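Local coordinates for protein-S-isoprenylcysteine O-methyltransferase (Tribolium castaneum, PDB 5V7P) that catalyses the S-adenosyl-L-methionine-dependent methylation of the C-terminal isoprenylated cysteine of proteins, in the membrane of the endoplasmic reticulum, at residues I177-S182 with H201-W206; G181-H186 with D195-T200; C190-D195 with S256-Q261; F207-Y212 with Y248-M253. One frame throughout, in Å; residues are numbered along the deposited sequence.

How the contacts relate
Helix 156-180 leads into the cofactor-binding loop before helix 203-206. Contact 1 (177-182 with 201-206) closes this loop by bringing its far end back to the helix end. Contact 2 (181-186 with 195-200) starts from the same part of the chain, shares Gly181 and Ser182 with contact 1, and pairs the two arms of the loop. Contact 3 (190-195 with 256-261) crosses both, because it ties the middle of the loop to the end of helix 231-258. Contact 4 (207-212 with 248-253) is nested inside contact 3 and joins the start of helix 210-225 to helix 231-258. Contacts 1, 2 and 4 all touch S-adenosyl-L-homocysteine.

Contact 1: residues I177-S182 with H201-W206; sequences ILTAGS and HGVYAW. With MPG ([(Z)-octadec-9-enyl] (2R)-2,3-bis(oxidanyl)propanoate), chain B; SAH (S-adenosyl-L-homocysteine), chain C; MPG ([(Z)-octadec-9-enyl] (2R)-2,3-bis(oxidanyl)propanoate), chain R.
This is a buried packing contact between the end of helix 156-180 and the short helical turn at 203-206, at the predicted cytoplasmic side of the membrane domain. Thr179 is its centre. Its CG2 lies 3.6 Å from His201 O and also meets the edge of the Tyr204 ring at CD1. Thr179 chi1 of -54° sets OG1 anti to the carbonyl carbon, which leaves the CG2 branch anti to the backbone N, facing His201. OG1 bonds to Thr175 O in the same helix. A water donates to Thr179 OG1 and accepts from Val203 N at 2.8 Å, so it bridges the two segments. Ala180 CB packs 3.5 Å from Tyr204 OH, which in turn gives a weak hydrogen bond to OXT of S-adenosyl-L-homocysteine (2.8 Å). His201 NE2 is hydrogen-bonded to O3 of the MPG lipid of chain B, 3.2 Å away. Around this contact, Val203 packs on Leu172 and Ala176 of helix 156-180, and both Val203 and Tyr204 touch Pro210 of helix 210-225.

Contact 2: residues G181-H186 with D195-T200; sequences GSNFNH and DHVLVT. With SAH (S-adenosyl-L-homocysteine), chain C.
Asn183 joins the two arms of the loop that links helices 156-180 and 203-206 and binds the adenine of S-adenosyl-L-homocysteine. The tight part lies around the Asn183 amide. Val197 N donates to Asn183 OD1 over 2.9 Å in a nearly straight bond (171°), with the donor tilted 32° from the carbonyl plane. Asn183 OD1 also sits at the edge of the His196 ring, 3.3 Å from CD2. The other branch, Asn183 ND2, bonds to Ala180 O and packs 3.7 Å from Val199 CG2. CG, anti to the carbonyl carbon, carries this amide to Val197.

The outer side is looser. Ser182 OG and Asp195 OD2 stay 4.0 Å apart, both on exposed residues. A water lies within bonding distance of Ser182 OG, Asn183 OD1 and Asp195 O, but may not serve all its neighbours at once.

On the ligand side, Val199 reads the adenine edge through its backbone. Its N donates to ligand N1, and its O accepts from ligand N6. The ligand sulfur sits over one face of Phe184, toward the rim. Phe258 meets the His196 ring edge-to-face. His196 NE2 donates to ligand N3 at 3.1 Å, along an almost straight line of 175°.

Contact 3: residues C190-D195 with S256-Q261; sequences CEKSSD and SFFGQQ
Lys192 lays its CB over one face of the Phe257 ring, toward the rim. This is a CH-pi contact, with Lys192 CB 4.0 Å from the Phe257 ring centroid and 24° off the ring normal. The two side chains run alongside each other, in opposite senses. Lys192 chi1 of -171° sets CG anti to the backbone N, and this CG stays near Phe257 CG at 4.2 Å. The far end of the ring reaches the loop backbone: Phe257 CZ is 3.5 Å from Glu191 C, and Cys190 C lies at the ring edge. The contact joins the cytoplasmic loop after helix 156-180 to the last turn of helix 231-258, where Gly259 leaves the helix with positive phi and occupies the N-cap position of helix 260-268. Phe257 is also close to the bound S-adenosyl-L-homocysteine. Bends in the Lys192 chain bring NZ to 3.5 Å from Phe258 CE1. Phe258 puts one ring face against Phe257 CB. Cys190 and Glu191 also pack on another protein chain of the assembly.

Contact 4: residues F207-Y212 with Y248-M253; sequences FRHPSY and YIEESM. With SAH (S-adenosyl-L-homocysteine), chain C.
Arg208 and Glu251 form a buried salt bridge in the class VI-like S-adenosylmethionine site of this methyltransferase family, where the start of helix 210-225 faces helix 231-258. Arg208 grips Glu251 OE2 side-on with two nitrogens: NE at 2.9 Å, from above the carboxylate plane, and NH2 at 3.0 Å, on the syn lone pair. NH2 also bonds weakly to OE1. The guanidinium has further partners in Val269 O and Glu277 O, while Glu251 OE1 accepts from Tyr279 N and Gln266 NE2.

His209, the N-cap of helix 210-225, comes next. Its NE2 donates to Glu251 OE2 over 2.6 Å, on the anti side. OE2 thus has three donors here, with a weak fourth from Tyr262 OH. His209 ND1 accepts from the amino N of S-adenosyl-L-homocysteine (3.0 Å), so Glu251, a second-shell residue, is well placed to orient the ring.

Pro210 CD packs near ligand OXT. Ser211 N donates to OXT and Ser211 OG to ligand O at 2.6 Å.

Tyr212 N donates to ligand O, which lies over one face of its ring, toward the rim. Its hydroxyl also bonds to Arg246, a proposed substrate-binding residue. Glu250 and Tyr212 meet tip to tip. Glu250 CG is anti to the backbone N (chi1 177°), extending toward both partners: OE2 accepts from the ligand amino N at 2.6 Å, and OE1 accepts the hydrogen bond from Tyr212 OH on its syn lone pair, at 2.5 Å.

Contact 1: residues I177-S182 with H201-W206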
# COMPACT_ATOMS: atom_id res chain seq x y z
N ILE A 177 -7.16 6.64 -10.01
CA ILE A 177 -6.58 5.49 -10.70
C ILE A 177 -7.17 5.36 -12.10
O ILE A 177 -6.45 5.09 -13.07
CB ILE A 177 -6.80 4.20 -9.87
CG1 ILE A 177 -6.11 4.33 -8.51
CG2 ILE A 177 -6.26 2.98 -10.62
CD1 ILE A 177 -6.41 3.19 -7.55
N LEU A 178 -8.48 5.55 -12.23
CA LEU A 178 -9.12 5.50 -13.54
C LEU A 178 -8.64 6.65 -14.42
O LEU A 178 -8.40 6.45 -15.62
CB LEU A 178 -10.63 5.53 -13.39
CG LEU A 178 -11.30 4.21 -13.00
CD1 LEU A 178 -12.38 4.43 -11.94
CD2 LEU A 178 -11.91 3.56 -14.23
N THR A 179 -8.50 7.84 -13.85
CA THR A 179 -8.08 9.00 -14.64
C THR A 179 -6.64 8.86 -15.10
O THR A 179 -6.30 9.25 -16.23
CB THR A 179 -8.26 10.28 -13.82
OG1 THR A 179 -9.60 10.36 -13.34
CG2 THR A 179 -7.95 11.51 -14.66
N ALA A 180 -5.77 8.30 -14.26
CA ALA A 180 -4.38 8.11 -14.62
C ALA A 180 -4.17 6.97 -15.60
O ALA A 180 -3.15 6.94 -16.29
CB ALA A 180 -3.54 7.86 -13.36
N GLY A 181 -5.10 6.03 -15.66
CA GLY A 181 -4.98 4.94 -16.62
C GLY A 181 -3.75 4.10 -16.35
O GLY A 181 -3.40 3.81 -15.20
N SER A 182 -3.07 3.71 -17.42
CA SER A 182 -1.82 2.97 -17.29
C SER A 182 -0.68 3.81 -16.76
O SER A 182 0.41 3.27 -16.53
CB SER A 182 -1.43 2.36 -18.65
OG SER A 182 -1.45 3.34 -19.67
N HIS A 201 -5.64 16.48 -15.93
CA HIS A 201 -7.07 16.69 -16.02
C HIS A 201 -7.79 15.87 -14.96
O HIS A 201 -7.21 15.02 -14.29
CB HIS A 201 -7.58 16.33 -17.42
CG HIS A 201 -7.47 14.88 -17.75
ND1 HIS A 201 -6.28 14.29 -18.15
CD2 HIS A 201 -8.39 13.89 -17.75
CE1 HIS A 201 -6.49 13.00 -18.37
NE2 HIS A 201 -7.76 12.73 -18.14
N GLY A 202 -9.09 16.14 -14.83
CA GLY A 202 -9.88 15.45 -13.82
C GLY A 202 -9.41 15.82 -12.42
O GLY A 202 -9.00 16.96 -12.16
N VAL A 203 -9.46 14.84 -11.52
CA VAL A 203 -9.01 15.08 -10.15
C VAL A 203 -7.55 15.50 -10.11
O VAL A 203 -7.10 16.10 -9.12
CB VAL A 203 -9.26 13.84 -9.28
CG1 VAL A 203 -10.75 13.59 -9.12
CG2 VAL A 203 -8.57 12.61 -9.86
N TYR A 204 -6.78 15.22 -11.16
CA TYR A 204 -5.41 15.71 -11.22
C TYR A 204 -5.34 17.21 -11.49
O TYR A 204 -4.25 17.79 -11.38
CB TYR A 204 -4.61 14.94 -12.28
CG TYR A 204 -4.23 13.56 -11.80
CD1 TYR A 204 -5.07 12.47 -12.00
CD2 TYR A 204 -3.05 13.35 -11.11
CE1 TYR A 204 -4.73 11.21 -11.55
CE2 TYR A 204 -2.70 12.10 -10.66
CZ TYR A 204 -3.54 11.03 -10.87
OH TYR A 204 -3.20 9.78 -10.42
N ALA A 205 -6.46 17.85 -11.83
CA ALA A 205 -6.52 19.30 -11.85
C ALA A 205 -6.75 19.88 -10.46
O ALA A 205 -6.41 21.04 -10.23
CB ALA A 205 -7.62 19.78 -12.80
N TRP A 206 -7.32 19.10 -9.54
CA TRP A 206 -7.52 19.55 -8.17
C TRP A 206 -6.25 19.37 -7.35
O TRP A 206 -5.80 20.30 -6.66
CB TRP A 206 -8.67 18.79 -7.51
CG TRP A 206 -9.96 18.80 -8.28
CD1 TRP A 206 -10.29 19.61 -9.33
CD2 TRP A 206 -11.09 17.95 -8.06
NE1 TRP A 206 -11.56 19.32 -9.77
CE2 TRP A 206 -12.07 18.30 -9.01
CE3 TRP A 206 -11.36 16.92 -7.15
CZ2 TRP A 206 -13.30 17.66 -9.07
CZ3 TRP A 206 -12.59 16.29 -7.21
CH2 TRP A 206 -13.54 16.66 -8.17
C2 MPG B . -12.53 8.73 -14.82
C3 MPG B . -13.95 9.21 -14.49
C4 MPG B . -14.39 8.64 -13.15
C5 MPG B . -15.49 9.53 -12.57
C6 MPG B . -16.32 8.75 -11.55
C7 MPG B . -17.20 9.72 -10.76
C8 MPG B . -17.60 9.09 -9.43
C9 MPG B . -19.02 9.53 -9.08
C10 MPG B . -19.79 8.83 -8.27
C11 MPG B . -19.29 7.54 -7.62
C12 MPG B . -20.16 7.20 -6.40
C13 MPG B . -20.43 5.70 -6.36
C14 MPG B . -20.99 5.33 -4.99
O1 MPG B . -11.25 8.52 -16.83
C1 MPG B . -12.47 8.15 -16.23
CXD MPG B . -10.13 8.30 -19.09
O2 MPG B . -9.10 7.44 -19.51
C21 MPG B . -9.54 9.65 -18.70
O3 MPG B . -8.55 10.02 -19.62
O4 MPG B . -11.00 6.52 -17.82
CX3 MPG B . -10.83 7.69 -17.87
N SAH C . 0.92 10.33 -6.99
CA SAH C . -0.21 10.09 -7.87
CB SAH C . -0.06 8.75 -8.58
CG SAH C . 0.24 7.58 -7.65
SD SAH C . 0.66 6.09 -8.59
C SAH C . -1.52 10.14 -7.10
O SAH C . -1.54 10.09 -5.87
OXT SAH C . -2.60 10.23 -7.69
C5' SAH C . 2.43 6.44 -8.68
C4' SAH C . 2.96 6.60 -10.10
O4' SAH C . 2.21 7.58 -10.79
C3' SAH C . 4.41 7.05 -10.09
O3' SAH C . 5.23 6.13 -10.76
C2' SAH C . 4.42 8.40 -10.78
O2' SAH C . 5.48 8.49 -11.71
C1' SAH C . 3.06 8.49 -11.46
N9 SAH C . 2.47 9.84 -11.43
C8 SAH C . 2.35 10.68 -10.35
N7 SAH C . 1.73 11.81 -10.75
C5 SAH C . 1.46 11.71 -12.06
C6 SAH C . 0.85 12.58 -12.96
N6 SAH C . 0.40 13.77 -12.56
N1 SAH C . 0.70 12.19 -14.27
C2 SAH C . 1.16 10.96 -14.69
N3 SAH C . 1.76 10.11 -13.80
C4 SAH C . 1.91 10.48 -12.50
C2 MPG R . -13.79 14.40 -13.08
C3 MPG R . -14.40 13.49 -12.02
C4 MPG R . -14.98 14.36 -10.91
C5 MPG R . -15.62 13.47 -9.85
C6 MPG R . -14.57 13.00 -8.85
C7 MPG R . -15.25 12.52 -7.57
C8 MPG R . -14.22 12.41 -6.45
C9 MPG R . -14.94 12.37 -5.10
C10 MPG R . -14.61 13.09 -4.05
C11 MPG R . -13.43 14.07 -3.99
C12 MPG R . -13.93 15.42 -3.51
C13 MPG R . -14.30 15.34 -2.03
O1 MPG R . -13.58 14.49 -15.45
C1 MPG R . -13.53 13.61 -14.36
CXD MPG R . -13.27 14.77 -17.94
O2 MPG R . -12.37 15.84 -18.04
C21 MPG R . -14.70 15.31 -17.95
O3 MPG R . -14.82 16.29 -18.95
O4 MPG R . -12.38 13.01 -16.65
CX3 MPG R . -13.03 14.01 -16.64
O HOH W 1 -10.85 12.62 -12.59

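Contact 2: residues G181-H186 with D195-T200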
# COMPACT_ATOMS: atom_id res chain seq x y z
N GLY A 181 -5.10 6.03 -15.66
CA GLY A 181 -4.98 4.94 -16.62
C GLY A 181 -3.75 4.10 -16.35
O GLY A 181 -3.40 3.81 -15.20
N SER A 182 -3.07 3.71 -17.42
CA SER A 182 -1.82 2.97 -17.29
C SER A 182 -0.68 3.81 -16.76
O SER A 182 0.41 3.27 -16.53
CB SER A 182 -1.43 2.36 -18.65
OG SER A 182 -1.45 3.34 -19.67
N ASN A 183 -0.88 5.12 -16.56
CA ASN A 183 0.13 5.95 -15.90
C ASN A 183 0.15 5.75 -14.39
O ASN A 183 1.11 6.18 -13.75
CB ASN A 183 -0.12 7.43 -16.21
CG ASN A 183 -0.24 7.70 -17.70
OD1 ASN A 183 0.75 7.72 -18.42
ND2 ASN A 183 -1.47 7.91 -18.16
N PHE A 184 -0.87 5.12 -13.82
CA PHE A 184 -0.87 4.79 -12.40
C PHE A 184 -0.02 3.55 -12.17
O PHE A 184 0.18 2.73 -13.06
CB PHE A 184 -2.29 4.55 -11.90
CG PHE A 184 -2.40 4.46 -10.40
CD1 PHE A 184 -2.55 5.60 -9.63
CD2 PHE A 184 -2.35 3.23 -9.76
CE1 PHE A 184 -2.64 5.51 -8.25
CE2 PHE A 184 -2.45 3.14 -8.38
CZ PHE A 184 -2.59 4.29 -7.63
N ASN A 185 0.50 3.43 -10.94
CA ASN A 185 1.28 2.26 -10.57
C ASN A 185 1.38 2.21 -9.05
O ASN A 185 1.67 3.23 -8.42
CB ASN A 185 2.67 2.30 -11.20
CG ASN A 185 3.32 0.93 -11.29
OD1 ASN A 185 3.26 0.14 -10.35
ND2 ASN A 185 3.93 0.64 -12.43
N HIS A 186 1.13 1.04 -8.48
CA HIS A 186 1.31 0.87 -7.04
C HIS A 186 2.75 1.08 -6.62
O HIS A 186 3.01 1.40 -5.46
CB HIS A 186 0.83 -0.52 -6.61
CG HIS A 186 -0.63 -0.60 -6.31
ND1 HIS A 186 -1.37 -1.75 -6.50
CD2 HIS A 186 -1.49 0.32 -5.81
CE1 HIS A 186 -2.62 -1.53 -6.14
NE2 HIS A 186 -2.72 -0.28 -5.72
N ASP A 195 5.39 4.98 -22.93
CA ASP A 195 3.98 5.34 -23.02
C ASP A 195 3.53 6.18 -21.83
O ASP A 195 2.33 6.45 -21.69
CB ASP A 195 3.11 4.09 -23.12
CG ASP A 195 3.25 3.19 -21.92
OD1 ASP A 195 4.39 2.81 -21.58
OD2 ASP A 195 2.21 2.87 -21.29
N HIS A 196 4.44 6.59 -20.96
CA HIS A 196 4.09 7.34 -19.76
C HIS A 196 3.91 8.81 -20.11
O HIS A 196 4.85 9.46 -20.58
CB HIS A 196 5.16 7.15 -18.69
CG HIS A 196 4.78 7.68 -17.35
ND1 HIS A 196 5.62 7.62 -16.26
CD2 HIS A 196 3.64 8.27 -16.91
CE1 HIS A 196 5.02 8.16 -15.22
NE2 HIS A 196 3.82 8.56 -15.58
N VAL A 197 2.71 9.34 -19.88
CA VAL A 197 2.40 10.73 -20.18
C VAL A 197 1.95 11.42 -18.90
O VAL A 197 1.55 10.78 -17.92
CB VAL A 197 1.31 10.85 -21.27
CG1 VAL A 197 1.80 10.26 -22.58
CG2 VAL A 197 0.02 10.17 -20.83
N LEU A 198 2.03 12.74 -18.92
CA LEU A 198 1.62 13.54 -17.78
C LEU A 198 0.11 13.73 -17.77
O LEU A 198 -0.50 14.01 -18.81
CB LEU A 198 2.32 14.90 -17.79
CG LEU A 198 1.97 15.87 -16.66
CD1 LEU A 198 2.24 15.25 -15.30
CD2 LEU A 198 2.75 17.17 -16.82
N VAL A 199 -0.49 13.58 -16.60
CA VAL A 199 -1.93 13.68 -16.40
C VAL A 199 -2.19 14.93 -15.57
O VAL A 199 -1.67 15.06 -14.45
CB VAL A 199 -2.50 12.43 -15.71
CG1 VAL A 199 -4.01 12.54 -15.53
CG2 VAL A 199 -2.14 11.17 -16.50
N THR A 200 -2.99 15.85 -16.11
CA THR A 200 -3.31 17.10 -15.43
C THR A 200 -4.81 17.40 -15.45
O THR A 200 -5.21 18.49 -15.01
CB THR A 200 -2.55 18.27 -16.07
OG1 THR A 200 -2.92 18.38 -17.45
CG2 THR A 200 -1.05 18.05 -15.97
N SAH C . 0.92 10.33 -6.99
CA SAH C . -0.21 10.09 -7.87
CB SAH C . -0.06 8.75 -8.58
CG SAH C . 0.24 7.58 -7.65
SD SAH C . 0.66 6.09 -8.59
C SAH C . -1.52 10.14 -7.10
O SAH C . -1.54 10.09 -5.87
OXT SAH C . -2.60 10.23 -7.69
C5' SAH C . 2.43 6.44 -8.68
C4' SAH C . 2.96 6.60 -10.10
O4' SAH C . 2.21 7.58 -10.79
C3' SAH C . 4.41 7.05 -10.09
O3' SAH C . 5.23 6.13 -10.76
C2' SAH C . 4.42 8.40 -10.78
O2' SAH C . 5.48 8.49 -11.71
C1' SAH C . 3.06 8.49 -11.46
N9 SAH C . 2.47 9.84 -11.43
C8 SAH C . 2.35 10.68 -10.35
N7 SAH C . 1.73 11.81 -10.75
C5 SAH C . 1.46 11.71 -12.06
C6 SAH C . 0.85 12.58 -12.96
N6 SAH C . 0.40 13.77 -12.56
N1 SAH C . 0.70 12.19 -14.27
C2 SAH C . 1.16 10.96 -14.69
N3 SAH C . 1.76 10.11 -13.80
C4 SAH C . 1.91 10.48 -12.50
O HOH W 2 1.17 5.24 -19.59

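Contact 3: residues C190-D195 with S256-Q261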
# COMPACT_ATOMS: atom_id res chain seq x y z
N CYS A 190 11.03 4.91 -11.36
CA CYS A 190 12.21 5.75 -11.51
C CYS A 190 12.66 5.90 -12.96
O CYS A 190 13.51 6.74 -13.24
CB CYS A 190 13.37 5.18 -10.68
SG CYS A 190 14.03 3.64 -11.32
N GLU A 191 12.11 5.10 -13.87
CA GLU A 191 12.41 5.20 -15.29
C GLU A 191 11.14 5.50 -16.06
O GLU A 191 10.06 5.02 -15.72
CB GLU A 191 13.05 3.90 -15.81
CG GLU A 191 14.45 3.66 -15.26
CD GLU A 191 15.09 2.41 -15.83
OE1 GLU A 191 14.35 1.52 -16.31
OE2 GLU A 191 16.33 2.32 -15.81
N LYS A 192 11.28 6.32 -17.11
CA LYS A 192 10.14 6.75 -17.91
C LYS A 192 9.80 5.68 -18.94
O LYS A 192 10.64 5.34 -19.78
CB LYS A 192 10.44 8.08 -18.59
CG LYS A 192 9.25 8.72 -19.28
CD LYS A 192 9.69 9.49 -20.52
CE LYS A 192 8.65 10.51 -20.94
NZ LYS A 192 8.67 11.71 -20.06
N SER A 193 8.58 5.16 -18.89
CA SER A 193 8.11 4.26 -19.92
C SER A 193 7.83 5.02 -21.20
O SER A 193 7.47 6.21 -21.18
CB SER A 193 6.84 3.54 -19.46
OG SER A 193 7.02 2.95 -18.18
N SER A 194 7.98 4.34 -22.33
CA SER A 194 7.75 4.97 -23.63
C SER A 194 6.29 5.35 -23.85
O SER A 194 5.98 5.98 -24.86
CB SER A 194 8.21 4.04 -24.75
OG SER A 194 7.55 2.79 -24.68
N ASP A 195 5.39 4.98 -22.93
CA ASP A 195 3.98 5.34 -23.02
C ASP A 195 3.53 6.18 -21.83
O ASP A 195 2.33 6.45 -21.69
CB ASP A 195 3.11 4.09 -23.12
CG ASP A 195 3.25 3.19 -21.92
OD1 ASP A 195 4.39 2.81 -21.58
OD2 ASP A 195 2.21 2.87 -21.29
N SER A 256 12.27 14.77 -13.93
CA SER A 256 13.15 14.22 -14.95
C SER A 256 12.37 13.60 -16.10
O SER A 256 12.90 13.48 -17.20
CB SER A 256 14.08 13.18 -14.34
OG SER A 256 13.36 12.04 -13.91
N PHE A 257 11.11 13.20 -15.86
CA PHE A 257 10.28 12.65 -16.92
C PHE A 257 9.75 13.74 -17.84
O PHE A 257 9.89 13.66 -19.06
CB PHE A 257 9.11 11.86 -16.33
CG PHE A 257 9.51 10.61 -15.59
CD1 PHE A 257 10.82 10.15 -15.60
CD2 PHE A 257 8.56 9.89 -14.89
CE1 PHE A 257 11.16 8.99 -14.92
CE2 PHE A 257 8.90 8.73 -14.21
CZ PHE A 257 10.20 8.29 -14.22
N PHE A 258 9.13 14.77 -17.26
CA PHE A 258 8.39 15.76 -18.03
C PHE A 258 8.96 17.17 -17.91
O PHE A 258 8.39 18.10 -18.50
CB PHE A 258 6.92 15.75 -17.60
CG PHE A 258 6.30 14.38 -17.59
CD1 PHE A 258 6.05 13.71 -18.78
CD2 PHE A 258 5.99 13.75 -16.40
CE1 PHE A 258 5.48 12.45 -18.77
CE2 PHE A 258 5.43 12.49 -16.38
CZ PHE A 258 5.17 11.84 -17.57
N GLY A 259 10.04 17.36 -17.16
CA GLY A 259 10.73 18.64 -17.16
C GLY A 259 9.82 19.79 -16.78
O GLY A 259 9.14 19.77 -15.75
N GLN A 260 9.81 20.82 -17.64
CA GLN A 260 9.08 22.04 -17.32
C GLN A 260 7.57 21.81 -17.27
O GLN A 260 6.86 22.54 -16.57
CB GLN A 260 9.40 23.13 -18.35
CG GLN A 260 8.82 24.50 -18.02
CD GLN A 260 9.46 25.13 -16.80
OE1 GLN A 260 10.65 24.94 -16.55
NE2 GLN A 260 8.67 25.88 -16.05
N GLN A 261 7.06 20.82 -17.99
CA GLN A 261 5.63 20.53 -17.94
C GLN A 261 5.19 20.22 -16.51
O GLN A 261 4.12 20.65 -16.08
CB GLN A 261 5.27 19.38 -18.88
CG GLN A 261 4.97 19.82 -20.31
CD GLN A 261 6.21 20.24 -21.07
OE1 GLN A 261 6.45 21.43 -21.28
NE2 GLN A 261 7.01 19.27 -21.49

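Contact 4: residues F207-Y212 with Y248-M253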
# COMPACT_ATOMS: atom_id res chain seq x y z
N PHE A 207 -5.66 18.18 -7.39
CA PHE A 207 -4.48 17.84 -6.62
C PHE A 207 -3.46 17.15 -7.52
O PHE A 207 -3.82 16.50 -8.51
CB PHE A 207 -4.81 16.91 -5.44
CG PHE A 207 -6.11 17.24 -4.76
CD1 PHE A 207 -6.20 18.30 -3.88
CD2 PHE A 207 -7.24 16.47 -4.99
CE1 PHE A 207 -7.39 18.59 -3.24
CE2 PHE A 207 -8.43 16.76 -4.35
CZ PHE A 207 -8.50 17.82 -3.48
N ARG A 208 -2.18 17.30 -7.18
CA ARG A 208 -1.13 16.60 -7.90
C ARG A 208 -1.06 15.13 -7.54
O ARG A 208 -0.56 14.33 -8.34
CB ARG A 208 0.22 17.26 -7.63
CG ARG A 208 0.28 18.73 -8.01
CD ARG A 208 1.67 19.15 -8.44
NE ARG A 208 2.66 18.99 -7.38
CZ ARG A 208 2.97 19.93 -6.48
NH1 ARG A 208 2.37 21.11 -6.49
NH2 ARG A 208 3.90 19.68 -5.56
N HIS A 209 -1.57 14.74 -6.38
CA HIS A 209 -1.52 13.36 -5.91
C HIS A 209 -2.87 12.96 -5.33
O HIS A 209 -2.99 12.64 -4.15
CB HIS A 209 -0.40 13.18 -4.88
CG HIS A 209 0.91 13.74 -5.33
ND1 HIS A 209 1.72 13.09 -6.23
CD2 HIS A 209 1.55 14.89 -5.01
CE1 HIS A 209 2.81 13.82 -6.45
NE2 HIS A 209 2.72 14.91 -5.72
N PRO A 210 -3.92 12.96 -6.16
CA PRO A 210 -5.27 12.69 -5.63
C PRO A 210 -5.43 11.30 -5.04
O PRO A 210 -6.25 11.12 -4.14
CB PRO A 210 -6.17 12.90 -6.86
CG PRO A 210 -5.28 12.67 -8.03
CD PRO A 210 -3.93 13.16 -7.62
N SER A 211 -4.68 10.31 -5.52
CA SER A 211 -4.80 8.97 -4.95
C SER A 211 -4.21 8.93 -3.54
O SER A 211 -4.73 8.23 -2.67
CB SER A 211 -4.12 7.94 -5.86
OG SER A 211 -2.75 7.76 -5.52
N TYR A 212 -3.14 9.69 -3.30
CA TYR A 212 -2.60 9.77 -1.94
C TYR A 212 -3.49 10.61 -1.04
O TYR A 212 -3.58 10.33 0.16
CB TYR A 212 -1.18 10.34 -1.97
CG TYR A 212 -0.19 9.53 -2.79
CD1 TYR A 212 -0.45 8.21 -3.12
CD2 TYR A 212 1.00 10.10 -3.23
CE1 TYR A 212 0.45 7.47 -3.87
CE2 TYR A 212 1.91 9.37 -3.97
CZ TYR A 212 1.63 8.06 -4.29
OH TYR A 212 2.53 7.32 -5.03
N TYR A 248 7.99 13.23 -2.22
CA TYR A 248 9.23 13.95 -2.49
C TYR A 248 10.07 13.23 -3.53
O TYR A 248 10.48 13.83 -4.54
CB TYR A 248 10.01 14.13 -1.19
CG TYR A 248 11.19 15.08 -1.31
CD1 TYR A 248 10.99 16.45 -1.33
CD2 TYR A 248 12.49 14.60 -1.39
CE1 TYR A 248 12.06 17.32 -1.43
CE2 TYR A 248 13.56 15.46 -1.49
CZ TYR A 248 13.34 16.82 -1.51
OH TYR A 248 14.41 17.69 -1.61
N ILE A 249 10.34 11.94 -3.31
CA ILE A 249 11.09 11.17 -4.29
C ILE A 249 10.30 11.01 -5.58
O ILE A 249 10.87 10.99 -6.68
CB ILE A 249 11.48 9.80 -3.70
CG1 ILE A 249 12.36 9.01 -4.68
CG2 ILE A 249 10.25 8.99 -3.34
CD1 ILE A 249 13.74 9.58 -4.88
N GLU A 250 8.97 10.91 -5.47
CA GLU A 250 8.14 10.65 -6.64
C GLU A 250 8.16 11.83 -7.61
O GLU A 250 8.23 11.64 -8.83
CB GLU A 250 6.72 10.33 -6.20
CG GLU A 250 5.74 10.10 -7.35
CD GLU A 250 4.44 9.47 -6.88
OE1 GLU A 250 4.46 8.76 -5.85
OE2 GLU A 250 3.40 9.68 -7.53
N GLU A 251 8.11 13.05 -7.08
CA GLU A 251 8.12 14.23 -7.94
C GLU A 251 9.50 14.53 -8.51
O GLU A 251 9.59 15.16 -9.56
CB GLU A 251 7.60 15.44 -7.16
CG GLU A 251 6.13 15.37 -6.83
CD GLU A 251 5.56 16.70 -6.37
OE1 GLU A 251 6.36 17.61 -6.08
OE2 GLU A 251 4.32 16.83 -6.32
N SER A 252 10.57 14.09 -7.84
CA SER A 252 11.90 14.23 -8.43
C SER A 252 12.03 13.40 -9.69
O SER A 252 12.69 13.81 -10.65
CB SER A 252 12.97 13.84 -7.41
OG SER A 252 12.98 12.44 -7.19
N MET A 253 11.40 12.22 -9.71
CA MET A 253 11.39 11.41 -10.93
C MET A 253 10.46 11.99 -11.98
O MET A 253 10.74 11.89 -13.18
CB MET A 253 10.97 9.97 -10.60
CG MET A 253 11.74 9.32 -9.46
SD MET A 253 13.51 9.62 -9.51
CE MET A 253 13.95 8.93 -11.10
N SAH C . 0.92 10.33 -6.99
CA SAH C . -0.21 10.09 -7.87
CB SAH C . -0.06 8.75 -8.58
CG SAH C . 0.24 7.58 -7.65
SD SAH C . 0.66 6.09 -8.59
C SAH C . -1.52 10.14 -7.10
O SAH C . -1.54 10.09 -5.87
OXT SAH C . -2.60 10.23 -7.69
C5' SAH C . 2.43 6.44 -8.68
C4' SAH C . 2.96 6.60 -10.10
O4' SAH C . 2.21 7.58 -10.79
C3' SAH C . 4.41 7.05 -10.09
O3' SAH C . 5.23 6.13 -10.76
C2' SAH C . 4.42 8.40 -10.78
O2' SAH C . 5.48 8.49 -11.71
C1' SAH C . 3.06 8.49 -11.46
N9 SAH C . 2.47 9.84 -11.43
C8 SAH C . 2.35 10.68 -10.35
N7 SAH C . 1.73 11.81 -10.75
C5 SAH C . 1.46 11.71 -12.06
C6 SAH C . 0.85 12.58 -12.96
N6 SAH C . 0.40 13.77 -12.56
N1 SAH C . 0.70 12.19 -14.27
C2 SAH C . 1.16 10.96 -14.69
N3 SAH C . 1.76 10.11 -13.80
C4 SAH C . 1.91 10.48 -12.50